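Local coordinates for protein response regulator ChrA (Corynebacterium diphtheriae, PDB 4YN8) that acts as the response regulator of a haem-sensing two-component system, probably binding DNA through a LuxR-type helix-turn-helix domain, and binds magnesium at its receiver domain, at residues 153-158 / 192-197. The protein carries 1 engineered substitution. Numbering follows the deposited sequence.
Sequences NLEQGL and AAITAA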
loop_
_atom_site.group_PDB
_atom_site.type_symbol
_atom_site.label_atom_id
_atom_site.label_comp_id
_atom_site.label_asym_id
_atom_site.label_seq_id
_atom_site.Cartn_x
_atom_site.Cartn_y
_atom_site.Cartn_z
ATOM N N ASN A 153 21.739 14.316 27.434
ATOM C CA ASN A 153 21.919 15.763 27.656
ATOM C C ASN A 153 20.636 16.576 27.688
ATOM O O ASN A 153 20.546 17.569 28.456
ATOM C CB ASN A 153 22.944 16.321 26.636
ATOM C CG ASN A 153 24.351 15.846 26.918
ATOM O OD1 ASN A 153 24.837 14.831 26.398
ATOM N ND2 ASN A 153 24.993 16.530 27.789
ATOM N N LEU A 154 19.627 16.176 26.923
ATOM C CA LEU A 154 18.318 16.809 27.012
ATOM C C LEU A 154 17.762 16.637 28.442
ATOM O O LEU A 154 17.079 17.540 28.951
ATOM C CB LEU A 154 17.272 16.191 26.079
ATOM C CG LEU A 154 17.061 16.607 24.639
ATOM C CD1 LEU A 154 15.880 15.804 24.079
ATOM C CD2 LEU A 154 16.825 18.119 24.513
ATOM N N GLU A 155 18.029 15.476 29.032
ATOM C CA GLU A 155 17.550 15.174 30.416
ATOM C C GLU A 155 18.154 16.158 31.426
ATOM O O GLU A 155 17.535 16.461 32.447
ATOM C CB GLU A 155 17.954 13.758 30.811
ATOM C CG GLU A 155 17.254 13.267 32.076
ATOM C CD GLU A 155 17.702 11.899 32.575
ATOM O OE1 GLU A 155 18.851 11.476 32.262
ATOM O OE2 GLU A 155 16.931 11.283 33.389
ATOM N N GLN A 156 19.379 16.620 31.175
ATOM C CA GLN A 156 20.035 17.598 32.027
ATOM C C GLN A 156 19.582 19.039 31.789
ATOM O O GLN A 156 20.089 19.934 32.421
ATOM C CB GLN A 156 21.541 17.485 31.883
ATOM C CG GLN A 156 22.080 16.153 32.340
ATOM C CD GLN A 156 23.477 15.921 31.831
ATOM O OE1 GLN A 156 24.369 16.698 32.118
ATOM N NE2 GLN A 156 23.668 14.881 31.046
ATOM N N GLY A 157 18.635 19.237 30.889
ATOM C CA GLY A 157 17.978 20.492 30.639
ATOM C C GLY A 157 18.656 21.378 29.617
ATOM O O GLY A 157 18.434 22.570 29.606
ATOM N N LEU A 158 19.472 20.811 28.736
ATOM C CA LEU A 158 20.213 21.648 27.788
ATOM C C LEU A 158 19.333 22.071 26.643
ATOM O O LEU A 158 18.566 21.281 26.117
ATOM C CB LEU A 158 21.438 20.896 27.273
ATOM C CG LEU A 158 22.695 20.996 28.097
ATOM C CD1 LEU A 158 22.584 20.341 29.461
ATOM C CD2 LEU A 158 23.840 20.392 27.319
ATOM N N ALA A 192 8.388 15.443 26.513
ATOM C CA ALA A 192 7.774 14.148 26.294
ATOM C C ALA A 192 8.827 13.112 25.875
ATOM O O ALA A 192 8.689 11.918 26.175
ATOM C CB ALA A 192 6.684 14.218 25.239
ATOM N N ALA A 193 9.842 13.571 25.124
ATOM C CA ALA A 193 10.936 12.700 24.750
ATOM C C ALA A 193 11.687 12.161 25.960
ATOM O O ALA A 193 12.086 10.993 25.996
ATOM C CB ALA A 193 11.922 13.402 23.837
ATOM N N ILE A 194 11.923 13.019 26.917
ATOM C CA ILE A 194 12.612 12.585 28.117
ATOM C C ILE A 194 11.764 11.567 28.879
ATOM O O ILE A 194 12.290 10.530 29.304
ATOM C CB ILE A 194 12.986 13.754 29.051
ATOM C CG1 ILE A 194 14.051 14.656 28.396
ATOM C CG2 ILE A 194 13.508 13.246 30.403
ATOM C CD1 ILE A 194 15.341 13.907 28.113
ATOM N N THR A 195 10.488 11.871 29.065
ATOM C CA THR A 195 9.570 10.889 29.694
ATOM C C THR A 195 9.555 9.548 28.959
ATOM O O THR A 195 9.681 8.490 29.596
ATOM C CB THR A 195 8.145 11.450 29.759
ATOM O OG1 THR A 195 8.202 12.644 30.520
ATOM C CG2 THR A 195 7.201 10.493 30.414
ATOM N N ALA A 196 9.454 9.561 27.643
ATOM C CA ALA A 196 9.451 8.319 26.898
ATOM C C ALA A 196 10.782 7.577 27.024
ATOM O O ALA A 196 10.808 6.363 27.131
ATOM C CB ALA A 196 9.121 8.548 25.433
ATOM N N ALA A 197 11.896 8.321 26.996
ATOM C CA ALA A 197 13.213 7.713 27.062
ATOM C C ALA A 197 13.412 7.064 28.436
ATOM O O ALA A 197 14.032 6.028 28.549
ATOM C CB ALA A 197 14.278 8.741 26.839
#
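In the LuxR-type helix-turn-helix domain, residues 153-158 at the end of helix 145-155 meet residues 192-197 of helix 190-199 mainly through one aliphatic side chain, that of Ile-194, set against Leu-154 and Glu-155. The closest pair of CA atoms is that of Glu-155 and Ile-194, 6.0 Å apart. Ile-194 holds CG1 anti to its carbonyl carbon (chi1 -67°), and the CD1 methyl at the end of that branch reaches the opposite backbone. There it lies 3.2 Å from Glu-155 N, a tight approach, and 3.4 Å from Glu-155 CA. The same methyl touches both flanking side chains: Leu-154 CB at 3.6 Å and Glu-155 CB at 3.8 Å. The other branch, CG2, meets Glu-155 CG at 4.1 Å, where the two side chains cross at roughly a right angle.

Leu-154 also touches Leu-163 of helix 160-167 and Leu-178 of helix 171-185. With CG anti to the backbone N (chi1 -168°), the extended chain of Glu-155 carries its carboxylate past Ile-194 to a salt bridge from OE2 to Arg-198, one turn further along. Just past the contact, Gly-157, with a positive phi, closes the helix in a Schellman motif. Between the two segments, then, the contact is purely van der Waals, burying a modest 164 Å², while the Arg-198 pairing adds an ionic tie between the same two helices.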